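Local structure of Afp3 (6RBN) at residues P18-S23 with Y118-G123; T48-W53 with C126-L131; L186-N191 with L268-L273; P209-P214 with S300-R305. The protein probably builds, together with related subunits, the contractile sheath around the inner tube of the anti-feeding prophage, a phage-tail-like injection system. One frame throughout, in Å; residues are numbered along the deposited sequence.

Interaction 1. Residues P18-S23 with Y118-G123; sequences PAMSVS and YFQNGG
Asn121 OD1 is the best-held polar atom here, gripped by one hydrogen bond from the backbone N of Asn297; Gln120 O accepts a weak hydrogen bond from ND2 of the same asparagine. Both fix the chain leaving the helix rather than join 18-23 to 118-123, whose meeting is mainly apolar. Met20 carries one end of it. Its CG is anti to the carbonyl carbon and the chain bends at the last torsion (chi3 67°), which swings CE inward to lie 3.7 Å from Phe119 CB. The same methyl is 3.7 Å from Gln120 CG, so it sits against the inner carbons of two successive side chains. The element being covered is the C-terminal end of helix 111-120, crossed by the extended chain between strands 10-11 and 31-34, and two glycines carry the backbone on from it. Gly122 turns with phi at 113°, and Gly123 offers its bare CA to Val22 CG2 at 4.1 Å. That Val22 methyl, anti to its backbone N, also approaches Phe119 CE1 obliquely at 3.9 Å. Tyr118 CD2 stands 3.9 Å above the centre of one face of the Phe119 ring. Trp53 of helix 53-59 packs on both Met20 and Phe119, while Asp316 of a neighbouring Afp2 chain touches Val22. At the far end, Ser23 OG is 3.2 Å from Gly123 O.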
loop_
_atom_site.group_PDB
_atom_site.type_symbol
_atom_site.label_atom_id
_atom_site.label_comp_id
_atom_site.label_asym_id
_atom_site.label_seq_id
_atom_site.Cartn_x
_atom_site.Cartn_y
_atom_site.Cartn_z
ATOM N N PRO D 18 5.559 73.003 11.119
ATOM C CA PRO D 18 5.130 71.630 10.827
ATOM C C PRO D 18 6.165 70.878 10.003
ATOM O O PRO D 18 6.759 71.417 9.068
ATOM C CB PRO D 18 3.823 71.822 10.051
ATOM C CG PRO D 18 3.934 73.165 9.456
ATOM C CD PRO D 18 4.708 73.995 10.441
ATOM N N ALA D 19 6.382 69.622 10.381
ATOM C CA ALA D 19 7.343 68.763 9.716
ATOM C C ALA D 19 6.816 68.320 8.358
ATOM O O ALA D 19 5.634 68.467 8.033
ATOM C CB ALA D 19 7.663 67.546 10.579
ATOM N N MET D 20 7.715 67.768 7.557
ATOM C CA MET D 20 7.418 67.394 6.187
ATOM C C MET D 20 7.767 65.932 5.965
ATOM O O MET D 20 8.814 65.452 6.408
ATOM C CB MET D 20 8.191 68.271 5.214
ATOM C CG MET D 20 7.808 69.725 5.300
ATOM S SD MET D 20 8.823 70.704 4.211
ATOM C CE MET D 20 8.212 70.062 2.675
ATOM N N SER D 21 6.884 65.233 5.269
ATOM C CA SER D 21 7.059 63.820 4.981
ATOM C C SER D 21 7.917 63.637 3.738
ATOM O O SER D 21 7.992 64.509 2.868
ATOM C CB SER D 21 5.705 63.138 4.790
ATOM O OG SER D 21 5.045 63.643 3.644
ATOM N N VAL D 22 8.573 62.484 3.668
ATOM C CA VAL D 22 9.424 62.128 2.543
ATOM C C VAL D 22 9.029 60.731 2.075
ATOM O O VAL D 22 8.644 59.874 2.874
ATOM C CB VAL D 22 10.931 62.233 2.921
ATOM C CG1 VAL D 22 11.312 61.270 4.038
ATOM C CG2 VAL D 22 11.838 62.056 1.705
ATOM N N SER D 23 9.058 60.529 0.760
ATOM C CA SER D 23 8.731 59.244 0.175
ATOM C C SER D 23 10.014 58.487 -0.148
ATOM O O SER D 23 11.126 58.971 0.068
ATOM C CB SER D 23 7.871 59.426 -1.076
ATOM O OG SER D 23 8.610 60.038 -2.114
ATOM N N TYR D 118 9.803 70.628 -3.292
ATOM C CA TYR D 118 10.179 69.298 -3.758
ATOM C C TYR D 118 9.590 68.215 -2.865
ATOM O O TYR D 118 9.046 67.221 -3.355
ATOM C CB TYR D 118 11.700 69.172 -3.835
ATOM C CG TYR D 118 12.171 67.775 -4.158
ATOM C CD1 TYR D 118 12.003 67.240 -5.424
ATOM C CD2 TYR D 118 12.788 66.993 -3.192
ATOM C CE1 TYR D 118 12.434 65.965 -5.717
ATOM C CE2 TYR D 118 13.217 65.721 -3.477
ATOM C CZ TYR D 118 13.039 65.213 -4.737
ATOM O OH TYR D 118 13.465 63.942 -5.023
ATOM N N PHE D 119 9.690 68.383 -1.545
ATOM C CA PHE D 119 9.210 67.340 -0.648
ATOM C C PHE D 119 7.692 67.381 -0.501
ATOM O O PHE D 119 7.077 66.384 -0.105
ATOM C CB PHE D 119 9.888 67.453 0.714
ATOM C CG PHE D 119 11.352 67.130 0.696
ATOM C CD1 PHE D 119 11.782 65.821 0.604
ATOM C CD2 PHE D 119 12.295 68.128 0.812
ATOM C CE1 PHE D 119 13.124 65.518 0.593
ATOM C CE2 PHE D 119 13.641 67.832 0.803
ATOM C CZ PHE D 119 14.052 66.525 0.694
ATOM N N GLN D 120 7.067 68.522 -0.805
ATOM C CA GLN D 120 5.607 68.573 -0.814
ATOM C C GLN D 120 5.021 67.848 -2.017
ATOM O O GLN D 120 3.859 67.432 -1.981
ATOM C CB GLN D 120 5.110 70.016 -0.797
ATOM C CG GLN D 120 5.261 70.717 0.533
ATOM C CD GLN D 120 4.808 72.160 0.483
ATOM O OE1 GLN D 120 4.378 72.649 -0.559
ATOM N NE2 GLN D 120 4.923 72.854 1.607
ATOM N N ASN D 121 5.793 67.698 -3.085
ATOM C CA ASN D 121 5.320 67.072 -4.309
ATOM C C ASN D 121 5.819 65.644 -4.477
ATOM O O ASN D 121 5.678 65.082 -5.565
ATOM C CB ASN D 121 5.742 67.911 -5.512
ATOM C CG ASN D 121 4.973 69.202 -5.611
ATOM O OD1 ASN D 121 3.756 69.219 -5.481
ATOM N ND2 ASN D 121 5.681 70.296 -5.819
ATOM N N GLY D 122 6.384 65.048 -3.435
ATOM C CA GLY D 122 6.998 63.741 -3.555
ATOM C C GLY D 122 8.500 63.812 -3.369
ATOM O O GLY D 122 9.229 64.209 -4.279
ATOM N N GLY D 123 8.976 63.421 -2.189
ATOM C CA GLY D 123 10.364 63.591 -1.822
ATOM C C GLY D 123 11.279 62.541 -2.421
ATOM O O GLY D 123 10.941 61.836 -3.374
#

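Interaction 2. Residues T48-W53 with C126-L131; sequences TRIGSW and CYLYPL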
loop_
_atom_site.group_PDB
_atom_site.type_symbol
_atom_site.label_atom_id
_atom_site.label_comp_id
_atom_site.label_asym_id
_atom_site.label_seq_id
_atom_site.Cartn_x
_atom_site.Cartn_y
_atom_site.Cartn_z
ATOM N N THR D 48 26.208 66.370 -1.168
ATOM C CA THR D 48 25.703 65.780 0.062
ATOM C C THR D 48 24.316 65.197 -0.159
ATOM O O THR D 48 23.534 65.702 -0.967
ATOM C CB THR D 48 25.642 66.807 1.190
ATOM O OG1 THR D 48 24.765 67.874 0.812
ATOM C CG2 THR D 48 27.018 67.370 1.463
ATOM N N ARG D 49 24.014 64.133 0.580
ATOM C CA ARG D 49 22.714 63.483 0.514
ATOM C C ARG D 49 21.794 64.069 1.575
ATOM O O ARG D 49 22.180 64.192 2.741
ATOM C CB ARG D 49 22.855 61.975 0.719
ATOM C CG ARG D 49 21.559 61.215 0.557
ATOM C CD ARG D 49 21.754 59.731 0.765
ATOM N NE ARG D 49 20.509 59.000 0.578
ATOM C CZ ARG D 49 19.627 58.774 1.547
ATOM N NH1 ARG D 49 19.855 59.225 2.771
ATOM N NH2 ARG D 49 18.518 58.098 1.289
ATOM N N ILE D 50 20.581 64.432 1.169
ATOM C CA ILE D 50 19.605 65.077 2.040
ATOM C C ILE D 50 18.378 64.173 2.071
ATOM O O ILE D 50 17.486 64.288 1.226
ATOM C CB ILE D 50 19.258 66.491 1.562
ATOM C CG1 ILE D 50 20.524 67.335 1.492
ATOM C CG2 ILE D 50 18.294 67.169 2.501
ATOM C CD1 ILE D 50 21.212 67.514 2.819
ATOM N N GLY D 51 18.322 63.283 3.065
ATOM C CA GLY D 51 17.303 62.247 3.072
ATOM C C GLY D 51 15.904 62.746 3.372
ATOM O O GLY D 51 14.923 62.113 2.973
ATOM N N SER D 52 15.785 63.871 4.069
ATOM C CA SER D 52 14.487 64.444 4.391
ATOM C C SER D 52 14.656 65.944 4.558
ATOM O O SER D 52 15.757 66.481 4.435
ATOM C CB SER D 52 13.898 63.807 5.650
ATOM O OG SER D 52 14.683 64.110 6.788
ATOM N N TRP D 53 13.548 66.630 4.847
ATOM C CA TRP D 53 13.623 68.065 5.103
ATOM C C TRP D 53 14.304 68.353 6.435
ATOM O O TRP D 53 14.924 69.407 6.609
ATOM C CB TRP D 53 12.227 68.683 5.066
ATOM C CG TRP D 53 12.227 70.145 5.353
ATOM C CD1 TRP D 53 11.837 70.750 6.507
ATOM C CD2 TRP D 53 12.676 71.189 4.487
ATOM N NE1 TRP D 53 11.998 72.107 6.408
ATOM C CE2 TRP D 53 12.512 72.403 5.176
ATOM C CE3 TRP D 53 13.192 71.217 3.191
ATOM C CZ2 TRP D 53 12.845 73.629 4.617
ATOM C CZ3 TRP D 53 13.520 72.434 2.636
ATOM C CH2 TRP D 53 13.347 73.622 3.346
ATOM N N CYS D 126 17.527 62.992 -2.710
ATOM C CA CYS D 126 17.738 64.423 -2.950
ATOM C C CYS D 126 19.167 64.930 -2.740
ATOM O O CYS D 126 19.441 65.607 -1.747
ATOM C CB CYS D 126 16.775 65.225 -2.070
ATOM S SG CYS D 126 16.671 66.990 -2.431
ATOM N N TYR D 127 20.101 64.546 -3.602
ATOM C CA TYR D 127 21.461 65.062 -3.535
ATOM C C TYR D 127 21.497 66.550 -3.869
ATOM O O TYR D 127 20.731 67.037 -4.702
ATOM C CB TYR D 127 22.379 64.285 -4.480
ATOM C CG TYR D 127 22.642 62.876 -4.015
ATOM C CD1 TYR D 127 23.648 62.603 -3.100
ATOM C CD2 TYR D 127 21.860 61.827 -4.458
ATOM C CE1 TYR D 127 23.880 61.323 -2.663
ATOM C CE2 TYR D 127 22.080 60.545 -4.022
ATOM C CZ TYR D 127 23.092 60.296 -3.126
ATOM O OH TYR D 127 23.316 59.013 -2.693
ATOM N N LEU D 128 22.379 67.279 -3.186
ATOM C CA LEU D 128 22.535 68.714 -3.383
ATOM C C LEU D 128 23.985 69.046 -3.694
ATOM O O LEU D 128 24.901 68.423 -3.156
ATOM C CB LEU D 128 22.113 69.519 -2.155
ATOM C CG LEU D 128 20.672 69.467 -1.665
ATOM C CD1 LEU D 128 20.522 70.417 -0.495
ATOM C CD2 LEU D 128 19.699 69.798 -2.766
ATOM N N TYR D 129 24.185 70.040 -4.552
ATOM C CA TYR D 129 25.514 70.578 -4.843
ATOM C C TYR D 129 25.481 72.090 -4.698
ATOM O O TYR D 129 25.020 72.791 -5.618
ATOM C CB TYR D 129 25.969 70.186 -6.245
ATOM C CG TYR D 129 27.348 70.691 -6.592
ATOM C CD1 TYR D 129 28.475 70.120 -6.023
ATOM C CD2 TYR D 129 27.522 71.731 -7.495
ATOM C CE1 TYR D 129 29.736 70.573 -6.336
ATOM C CE2 TYR D 129 28.782 72.189 -7.814
ATOM C CZ TYR D 129 29.882 71.605 -7.230
ATOM O OH TYR D 129 31.140 72.056 -7.542
ATOM N N PRO D 130 25.945 72.644 -3.574
ATOM C CA PRO D 130 25.947 74.104 -3.414
ATOM C C PRO D 130 26.978 74.794 -4.294
ATOM O O PRO D 130 28.185 74.575 -4.163
ATOM C CB PRO D 130 26.252 74.292 -1.926
ATOM C CG PRO D 130 26.967 73.061 -1.528
ATOM C CD PRO D 130 26.396 71.953 -2.354
ATOM N N LEU D 131 26.496 75.632 -5.207
ATOM C CA LEU D 131 27.331 76.327 -6.177
ATOM C C LEU D 131 26.929 77.793 -6.146
ATOM O O LEU D 131 25.835 78.145 -6.595
ATOM C CB LEU D 131 27.157 75.699 -7.564
ATOM C CG LEU D 131 28.032 75.998 -8.782
ATOM C CD1 LEU D 131 27.537 77.189 -9.555
ATOM C CD2 LEU D 131 29.470 76.209 -8.350
#
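Two backbone bonds pair Thr48 with Leu128: Thr48 N donates to Leu128 O at 3.1 Å, and Leu128 N returns a bond to Thr48 O at 3.0 Å. The first arrives in the carbonyl plane, the second nearly along the C=O axis (163°). They define an antiparallel hydrogen-bonded pair at the edge of a three-stranded mixed sheet, in which 127-130 runs between 48-49 and the parallel strand 31-34. Beyond the pair the strands loosen, and Ile50 N reaches Cys126 O by a weak bond of 3.3 Å. A CA-H...O contact from Tyr127 CA to Thr48 O supplements the ladder. On the face carrying Thr48 and Leu128, Ile50 CG1 packs crosswise on Leu128 CD1 at 3.7 Å, and Tyr56 of helix 53-59 covers both residues. On the opposite face Arg49, with CG anti to the backbone N (chi1 -175°), runs its extended chain obliquely across Tyr127, whose hydroxyl is hydrogen-bonded to Glu152 OE2. The guanidinium does not stack, its plane being turned 75° from the ring. The aliphatic part does the touching: Arg49 CG lies over one ring face, and Arg49 CB comes to 3.6 Å from Tyr127 CE1.

Interaction 3. Residues L186-N191 with L268-L273; sequences LADSVN and LPPSAL
Matching first torsions bring the two polar groups together: Asp188 CG (chi1 -69°) and Ser271 OG (chi1 -70°) both stand anti to their own carbonyl carbons, beside the backbone N. With the carboxylate turned to chi2 -36°, its two oxygens reach the serine hydroxyl almost equally. Ser271 OG is 2.7 Å from Asp188 OD1 and 2.8 Å from Asp188 OD2. A third acceptor, Leu186 O, lies 2.8 Å from the same Ser271 OG. Three candidate hydrogen bonds thus converge on a hydroxyl with one proton to give, and the positions do not settle which acceptor receives it. The carboxylate also rests on two prolines. The Pro269 side chain crosses that of Asp188 obliquely, its CB 3.3 Å from Asp188 OD2, whereas the Pro270 ring comes tip to tip, its CD 3.5 Å from Asp188 OD1. All six touching residues are buried. Arg166 NH1 makes only a long, weak ion pair with Asp188 OD2. The helix start at Ser271 would be expected to favour a negative charge here, whereas Ala187 O, 2.9 Å from Asp188 OD1, would oppose it, so the ionisation state stays open. Less polar is the approach of Leu186 CB, which faces Ser271 OG at 4.1 Å. The contact thereby ties the end of a strand to the first turn of a helix in the region related to the subtilisin-like domain of tail sheath proteins. Strand 185-188 pairs in parallel with 204-207, whose Tyr207 touches Leu186 and Pro270; helix 163-172 lays Tyr170 on Asp188, and helix 111-120 packs against Ala272 and Leu273 of helix 271-284.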
loop_
_atom_site.group_PDB
_atom_site.type_symbol
_atom_site.label_atom_id
_atom_site.label_comp_id
_atom_site.label_asym_id
_atom_site.label_seq_id
_atom_site.Cartn_x
_atom_site.Cartn_y
_atom_site.Cartn_z
ATOM N N LEU D 186 16.318 68.112 -16.520
ATOM C CA LEU D 186 15.045 68.826 -16.494
ATOM C C LEU D 186 15.349 70.312 -16.649
ATOM O O LEU D 186 15.529 71.033 -15.667
ATOM C CB LEU D 186 14.277 68.548 -15.214
ATOM C CG LEU D 186 13.794 67.118 -15.014
ATOM C CD1 LEU D 186 13.124 66.967 -13.667
ATOM C CD2 LEU D 186 12.852 66.745 -16.130
ATOM N N ALA D 187 15.403 70.766 -17.894
ATOM C CA ALA D 187 15.712 72.153 -18.187
ATOM C C ALA D 187 14.457 73.011 -18.085
ATOM O O ALA D 187 13.341 72.516 -17.924
ATOM C CB ALA D 187 16.339 72.280 -19.575
ATOM N N ASP D 188 14.656 74.322 -18.182
ATOM C CA ASP D 188 13.575 75.286 -18.044
ATOM C C ASP D 188 13.676 76.314 -19.154
ATOM O O ASP D 188 14.739 76.905 -19.360
ATOM C CB ASP D 188 13.636 75.983 -16.690
ATOM C CG ASP D 188 13.296 75.064 -15.558
ATOM O OD1 ASP D 188 12.423 74.194 -15.738
ATOM O OD2 ASP D 188 13.934 75.167 -14.493
ATOM N N SER D 189 12.574 76.530 -19.857
ATOM C CA SER D 189 12.568 77.530 -20.906
ATOM C C SER D 189 12.532 78.925 -20.297
ATOM O O SER D 189 12.148 79.122 -19.141
ATOM C CB SER D 189 11.373 77.324 -21.832
ATOM O OG SER D 189 11.380 78.285 -22.868
ATOM N N VAL D 190 12.950 79.902 -21.090
ATOM C CA VAL D 190 13.002 81.290 -20.650
ATOM C C VAL D 190 11.851 82.095 -21.228
ATOM O O VAL D 190 11.135 82.781 -20.499
ATOM C CB VAL D 190 14.365 81.908 -21.024
ATOM C CG1 VAL D 190 14.446 83.342 -20.537
ATOM C CG2 VAL D 190 15.485 81.067 -20.461
ATOM N N ASN D 191 11.655 82.020 -22.545
ATOM C CA ASN D 191 10.533 82.698 -23.180
ATOM C C ASN D 191 9.813 81.807 -24.188
ATOM O O ASN D 191 9.058 82.318 -25.023
ATOM C CB ASN D 191 10.994 84.006 -23.839
ATOM C CG ASN D 191 12.150 83.810 -24.810
ATOM O OD1 ASN D 191 12.594 82.693 -25.059
ATOM N ND2 ASN D 191 12.641 84.913 -25.363
ATOM N N LEU D 268 9.578 80.902 -9.147
ATOM C CA LEU D 268 10.535 79.817 -9.183
ATOM C C LEU D 268 10.509 79.105 -10.524
ATOM O O LEU D 268 9.445 78.984 -11.140
ATOM C CB LEU D 268 10.250 78.796 -8.078
ATOM C CG LEU D 268 10.604 79.272 -6.679
ATOM C CD1 LEU D 268 10.168 78.276 -5.637
ATOM C CD2 LEU D 268 12.091 79.469 -6.621
ATOM N N PRO D 269 11.656 78.639 -11.006
ATOM C CA PRO D 269 11.659 77.720 -12.135
ATOM C C PRO D 269 11.080 76.382 -11.721
ATOM O O PRO D 269 11.313 75.917 -10.595
ATOM C CB PRO D 269 13.145 77.612 -12.493
ATOM C CG PRO D 269 13.850 77.923 -11.243
ATOM C CD PRO D 269 13.018 78.948 -10.546
ATOM N N PRO D 270 10.311 75.730 -12.593
ATOM C CA PRO D 270 9.492 74.594 -12.162
ATOM C C PRO D 270 10.236 73.280 -11.986
ATOM O O PRO D 270 9.590 72.283 -11.661
ATOM C CB PRO D 270 8.463 74.482 -13.298
ATOM C CG PRO D 270 9.172 74.990 -14.482
ATOM C CD PRO D 270 10.073 76.081 -14.003
ATOM N N SER D 271 11.562 73.237 -12.158
ATOM C CA SER D 271 12.277 71.962 -12.161
ATOM C C SER D 271 12.333 71.310 -10.788
ATOM O O SER D 271 12.452 70.084 -10.697
ATOM C CB SER D 271 13.689 72.145 -12.696
ATOM O OG SER D 271 13.667 72.429 -14.076
ATOM N N ALA D 272 12.259 72.096 -9.714
ATOM C CA ALA D 272 12.248 71.511 -8.378
ATOM C C ALA D 272 10.918 70.831 -8.089
ATOM O O ALA D 272 10.844 69.900 -7.280
ATOM C CB ALA D 272 12.542 72.582 -7.333
ATOM N N LEU D 273 9.848 71.289 -8.740
ATOM C CA LEU D 273 8.539 70.685 -8.523
ATOM C C LEU D 273 8.337 69.475 -9.424
ATOM O O LEU D 273 7.719 68.489 -9.015
ATOM C CB LEU D 273 7.432 71.713 -8.760
ATOM C CG LEU D 273 7.101 72.761 -7.694
ATOM C CD1 LEU D 273 8.099 73.905 -7.665
ATOM C CD2 LEU D 273 5.697 73.283 -7.912
#

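Interaction 4. Residues P209-P214 with S300-R305; sequences PNVEVP and SDVSVR
A three-stranded antiparallel sheet gains one of its outer strands here, 301-302 lying along the central strand 211-213. Asn210 O is the doubly held atom, taking two bonds from one residue. Ser303 N approaches nearly along the C=O axis at 2.8 Å from Asn210 O, with an N-H...O angle of 153°. Ser303 OG, set between its own backbone N and carbonyl carbon (chi1 67°), donates to Asn210 O at 3.1 Å from above the carbonyl plane. Further on, Glu212 N gives Asp301 O a bond of 3.0 Å lying in the carbonyl plane. Between these bonds falls the antiparallel non-hydrogen-bonded pair of Val211 and Val302, CA atoms 4.3 Å apart, and on the far side of the central strand Leu266 and Leu268 complete the sheet. The valine face is apolar: Val211 CG2 meets Val302 CG1 at 4.3 Å, Pro209 CB is equally far from Val302 CB, and Ile322 covers Pro209 and Val302. On the other face the Glu212 chain, extended beyond CG, lies along Ser303, its OE2 3.5 Å from Ser303 CB. Arg305 makes a long salt bridge to Asp301 and a hydrogen bond through NH2 to Gln96 O of a neighbouring Afp2 chain.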
loop_
_atom_site.group_PDB
_atom_site.type_symbol
_atom_site.label_atom_id
_atom_site.label_comp_id
_atom_site.label_asym_id
_atom_site.label_seq_id
_atom_site.Cartn_x
_atom_site.Cartn_y
_atom_site.Cartn_z
ATOM N N PRO D 209 6.734 77.422 -17.983
ATOM C CA PRO D 209 6.297 78.573 -17.179
ATOM C C PRO D 209 6.918 78.584 -15.790
ATOM O O PRO D 209 6.935 77.573 -15.086
ATOM C CB PRO D 209 4.776 78.386 -17.086
ATOM C CG PRO D 209 4.438 77.337 -18.082
ATOM C CD PRO D 209 5.631 76.447 -18.071
ATOM N N ASN D 210 7.458 79.742 -15.415
ATOM C CA ASN D 210 7.885 79.944 -14.041
ATOM C C ASN D 210 6.674 79.960 -13.122
ATOM O O ASN D 210 5.600 80.449 -13.478
ATOM C CB ASN D 210 8.665 81.249 -13.891
ATOM C CG ASN D 210 10.064 81.157 -14.445
ATOM O OD1 ASN D 210 10.753 80.159 -14.257
ATOM N ND2 ASN D 210 10.500 82.207 -15.125
ATOM N N VAL D 211 6.854 79.407 -11.932
ATOM C CA VAL D 211 5.754 79.140 -11.022
ATOM C C VAL D 211 5.940 80.012 -9.789
ATOM O O VAL D 211 7.028 80.036 -9.202
ATOM C CB VAL D 211 5.695 77.648 -10.655
ATOM C CG1 VAL D 211 4.515 77.388 -9.822
ATOM C CG2 VAL D 211 5.639 76.796 -11.908
ATOM N N GLU D 212 4.889 80.728 -9.398
ATOM C CA GLU D 212 4.985 81.759 -8.377
ATOM C C GLU D 212 4.498 81.254 -7.026
ATOM O O GLU D 212 3.494 80.541 -6.938
ATOM C CB GLU D 212 4.191 82.998 -8.787
ATOM C CG GLU D 212 4.793 83.726 -9.971
ATOM C CD GLU D 212 3.995 84.940 -10.371
ATOM O OE1 GLU D 212 2.897 85.137 -9.811
ATOM O OE2 GLU D 212 4.463 85.700 -11.242
ATOM N N VAL D 213 5.217 81.638 -5.978
ATOM C CA VAL D 213 4.981 81.166 -4.619
ATOM C C VAL D 213 4.694 82.387 -3.755
ATOM O O VAL D 213 5.404 83.386 -3.867
ATOM C CB VAL D 213 6.189 80.392 -4.058
ATOM C CG1 VAL D 213 5.907 79.847 -2.669
ATOM C CG2 VAL D 213 6.592 79.294 -4.999
ATOM N N PRO D 214 3.660 82.363 -2.897
ATOM C CA PRO D 214 3.392 83.475 -1.978
ATOM C C PRO D 214 4.483 83.676 -0.927
ATOM O O PRO D 214 5.211 82.731 -0.631
ATOM C CB PRO D 214 2.079 83.063 -1.309
ATOM C CG PRO D 214 1.441 82.136 -2.273
ATOM C CD PRO D 214 2.565 81.381 -2.895
ATOM N N SER D 300 0.449 78.370 -6.087
ATOM C CA SER D 300 -0.880 78.876 -6.409
ATOM C C SER D 300 -1.072 79.116 -7.902
ATOM O O SER D 300 -2.024 78.599 -8.495
ATOM C CB SER D 300 -1.140 80.170 -5.630
ATOM O OG SER D 300 -0.266 81.200 -6.055
ATOM N N ASP D 301 -0.187 79.890 -8.529
ATOM C CA ASP D 301 -0.405 80.308 -9.906
ATOM C C ASP D 301 0.932 80.431 -10.623
ATOM O O ASP D 301 1.961 80.720 -10.007
ATOM C CB ASP D 301 -1.164 81.640 -9.957
ATOM C CG ASP D 301 -1.742 81.942 -11.330
ATOM O OD1 ASP D 301 -1.589 81.115 -12.255
ATOM O OD2 ASP D 301 -2.354 83.019 -11.485
ATOM N N VAL D 302 0.900 80.210 -11.936
ATOM C CA VAL D 302 2.068 80.364 -12.797
ATOM C C VAL D 302 2.278 81.836 -13.119
ATOM O O VAL D 302 1.402 82.670 -12.871
ATOM C CB VAL D 302 1.923 79.544 -14.091
ATOM C CG1 VAL D 302 1.953 78.068 -13.787
ATOM C CG2 VAL D 302 0.632 79.907 -14.792
ATOM N N SER D 303 3.441 82.164 -13.682
ATOM C CA SER D 303 3.739 83.553 -14.012
ATOM C C SER D 303 3.099 83.972 -15.328
ATOM O O SER D 303 2.743 85.143 -15.501
ATOM C CB SER D 303 5.249 83.764 -14.070
ATOM O OG SER D 303 5.810 83.058 -15.158
ATOM N N VAL D 304 2.961 83.046 -16.273
ATOM C CA VAL D 304 2.358 83.313 -17.573
ATOM C C VAL D 304 1.273 82.276 -17.810
ATOM O O VAL D 304 1.551 81.071 -17.801
ATOM C CB VAL D 304 3.389 83.273 -18.714
ATOM C CG1 VAL D 304 2.696 83.400 -20.056
ATOM C CG2 VAL D 304 4.416 84.377 -18.555
ATOM N N ARG D 305 0.042 82.732 -18.023
ATOM C CA ARG D 305 -1.053 81.828 -18.356
ATOM C C ARG D 305 -0.994 81.535 -19.849
ATOM O O ARG D 305 -1.219 82.425 -20.673
ATOM C CB ARG D 305 -2.395 82.430 -17.958
ATOM C CG ARG D 305 -2.546 82.627 -16.463
ATOM C CD ARG D 305 -3.889 83.225 -16.128
ATOM N NE ARG D 305 -4.973 82.292 -16.403
ATOM C CZ ARG D 305 -5.460 81.439 -15.511
ATOM N NH1 ARG D 305 -4.966 81.416 -14.284
ATOM N NH2 ARG D 305 -6.447 80.620 -15.841
#

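Overall arrangement
Interactions 3 and 4 are the most tightly coupled, with centres about 11 Å apart: Leu268 N lies 2.7 Å from Val211 O, a probable hydrogen bond, and their segments alternate along the chain. Interactions 1 and 2 alternate likewise, their centres about 14 Å apart; Val22 CG2 approaches Gly51 O at 3.3 Å and Met20 SD lies 3.6 Å from Trp53 CG. Helix 111-120 links the two halves, since Tyr118 CD1 is 3.4 Å from Ala272 O of interaction 3, whose centre is about 20 Å from that of interaction 1. Interactions 2 and 4 remain apart, nearest atoms about 11 Å. Afp2 chains touch interactions 1, 2 and 4, whereas interaction 3 is internal to the subunit.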